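Dextranase (Pseudarthrobacter oxydans, PDB 6NZS) catalyses the endohydrolysis of (1->6)-alpha-D-glucosidic linkages in dextran, as a glycosyl hydrolase of family 49. Local coordinates at residues Phe20-Pro25 with Thr55-Pro60. Sequence-based numbering, arbitrary orientation.
Sequences FNTTGP and TYMSIP
The loop carrying T22 passes over the end of the 51-58 strand without joining it as a further strand, and the backbones draw nearest where the CA of T22 stands 7.1 Å from the CA of I59. M57 and I59, two residues apart, both direct their CB atoms toward the loop, and each meets it through a terminal methyl. M57 begins extended, with CG anti to the backbone N (chi1 -171°), and bends only at chi3, which sets CE 3.8 Å from the carbonyl O of N21. The same methyl lies 3.9 Å from CG2 of T22, the two side chains crossing obliquely. Further along, CD1 of I59 meets the turn, 3.6 Å from the carbonyl O of T22, and next to the amides of T23 and G24. What it touches is therefore peptide backbone, and N21 helps to hold that backbone in its turn. Its OD1 accepts from T23 N at 2.9 Å, nearly in line with the side-chain C=O, in an Asx turn; a second bond to OD1, from G24 N, comes in at a C=O...N angle of 137° and completes an Asx motif. R32, in strand 31-33, donates through NH1 to the carbonyl O atoms of N21 and G24, and the side chains of M57 and I59 also rest on R32. The example shows a division of labour within the family 49 N-terminal Ig-like domain: polar bonds of N21 and R32 brace the loop, whereas its contact with 55-60 is made by methyl groups against main-chain atoms and one threonine methyl. With 172 Å² buried and no polar bond between the two segments, the join is van der Waals in character, implying that it rests on close, non-directional contact, with the polar bonds kept within the loop and to R32.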
loop_
_atom_site.group_PDB
_atom_site.type_symbol
_atom_site.label_atom_id
_atom_site.label_comp_id
_atom_site.label_asym_id
_atom_site.label_seq_id
_atom_site.Cartn_x
_atom_site.Cartn_y
_atom_site.Cartn_z
ATOM N N PHE A 20 -23.352 10.882 3.210
ATOM C CA PHE A 20 -22.347 11.857 2.822
ATOM C C PHE A 20 -21.799 12.494 4.092
ATOM O O PHE A 20 -22.571 12.958 4.940
ATOM C CB PHE A 20 -22.962 12.937 1.933
ATOM C CG PHE A 20 -23.353 12.455 0.562
ATOM C CD1 PHE A 20 -22.400 11.975 -0.328
ATOM C CD2 PHE A 20 -24.682 12.487 0.158
ATOM C CE1 PHE A 20 -22.764 11.533 -1.595
ATOM C CE2 PHE A 20 -25.055 12.050 -1.109
ATOM C CZ PHE A 20 -24.094 11.572 -1.989
ATOM N N ASN A 21 -20.474 12.508 4.231
ATOM C CA ASN A 21 -19.854 13.063 5.429
ATOM C C ASN A 21 -18.389 13.327 5.102
ATOM O O ASN A 21 -17.617 12.377 4.915
ATOM C CB ASN A 21 -20.000 12.082 6.592
ATOM C CG ASN A 21 -19.440 12.617 7.894
ATOM O OD1 ASN A 21 -18.526 13.442 7.904
ATOM N ND2 ASN A 21 -19.970 12.117 9.015
ATOM N N THR A 22 -18.007 14.603 5.044
ATOM C CA THR A 22 -16.623 14.995 4.804
ATOM C C THR A 22 -15.961 15.582 6.038
ATOM O O THR A 22 -14.839 16.087 5.941
ATOM C CB THR A 22 -16.513 15.993 3.651
ATOM O OG1 THR A 22 -17.355 17.129 3.915
ATOM C CG2 THR A 22 -16.905 15.349 2.328
ATOM N N THR A 23 -16.625 15.539 7.195
ATOM C CA THR A 23 -16.187 16.313 8.349
ATOM C C THR A 23 -15.905 15.510 9.607
ATOM O O THR A 23 -15.206 16.024 10.485
ATOM C CB THR A 23 -17.214 17.404 8.706
ATOM O OG1 THR A 23 -18.427 16.790 9.142
ATOM C CG2 THR A 23 -17.502 18.302 7.507
ATOM N N GLY A 24 -16.433 14.300 9.745
ATOM C CA GLY A 24 -16.307 13.594 10.994
ATOM C C GLY A 24 -16.564 12.113 10.853
ATOM O O GLY A 24 -16.819 11.599 9.759
ATOM N N PRO A 25 -16.477 11.389 11.967
ATOM C CA PRO A 25 -16.669 9.937 11.917
ATOM C C PRO A 25 -18.107 9.597 11.578
ATOM O O PRO A 25 -19.043 10.283 11.996
ATOM C CB PRO A 25 -16.318 9.486 13.340
ATOM C CG PRO A 25 -16.557 10.699 14.181
ATOM C CD PRO A 25 -16.150 11.862 13.322
ATOM N N THR A 55 -19.282 3.791 -4.392
ATOM C CA THR A 55 -17.958 4.382 -4.210
ATOM C C THR A 55 -17.823 4.760 -2.742
ATOM O O THR A 55 -18.508 5.673 -2.260
ATOM C CB THR A 55 -17.716 5.581 -5.124
ATOM O OG1 THR A 55 -17.926 5.196 -6.491
ATOM C CG2 THR A 55 -16.282 6.081 -4.970
ATOM N N TYR A 56 -16.943 4.049 -2.050
ATOM C CA TYR A 56 -16.582 4.320 -0.665
ATOM C C TYR A 56 -15.678 5.541 -0.589
ATOM O O TYR A 56 -15.117 5.987 -1.588
ATOM C CB TYR A 56 -15.795 3.135 -0.102
ATOM C CG TYR A 56 -16.563 1.835 -0.142
ATOM C CD1 TYR A 56 -17.463 1.519 0.866
ATOM C CD2 TYR A 56 -16.394 0.923 -1.187
ATOM C CE1 TYR A 56 -18.186 0.338 0.839
ATOM C CE2 TYR A 56 -17.107 -0.264 -1.220
ATOM C CZ TYR A 56 -18.008 -0.547 -0.209
ATOM O OH TYR A 56 -18.722 -1.726 -0.242
ATOM N N MET A 57 -15.509 6.075 0.623
ATOM C CA MET A 57 -14.572 7.180 0.811
ATOM C C MET A 57 -13.959 7.143 2.208
ATOM O O MET A 57 -14.654 6.912 3.205
ATOM C CB MET A 57 -15.217 8.553 0.557
ATOM C CG MET A 57 -14.208 9.703 0.543
ATOM S SD MET A 57 -14.929 11.292 0.092
ATOM C CE MET A 57 -15.864 11.639 1.568
ATOM N N SER A 58 -12.650 7.376 2.266
ATOM C CA SER A 58 -11.912 7.511 3.514
ATOM C C SER A 58 -11.378 8.931 3.615
ATOM O O SER A 58 -10.988 9.526 2.608
ATOM C CB SER A 58 -10.749 6.516 3.531
ATOM O OG SER A 58 -9.850 6.784 4.589
ATOM N N ILE A 59 -11.404 9.492 4.823
ATOM C CA ILE A 59 -10.849 10.823 5.071
ATOM C C ILE A 59 -9.880 10.732 6.243
ATOM O O ILE A 59 -9.953 9.795 7.055
ATOM C CB ILE A 59 -11.958 11.881 5.313
ATOM C CG1 ILE A 59 -12.643 11.687 6.670
ATOM C CG2 ILE A 59 -12.980 11.839 4.198
ATOM C CD1 ILE A 59 -13.655 12.810 7.007
ATOM N N PRO A 60 -8.937 11.676 6.341
ATOM C CA PRO A 60 -7.888 11.586 7.369
ATOM C C PRO A 60 -8.473 11.566 8.774
ATOM O O PRO A 60 -9.285 12.422 9.140
ATOM C CB PRO A 60 -7.042 12.844 7.119
ATOM C CG PRO A 60 -7.260 13.152 5.660
ATOM C CD PRO A 60 -8.692 12.778 5.394
#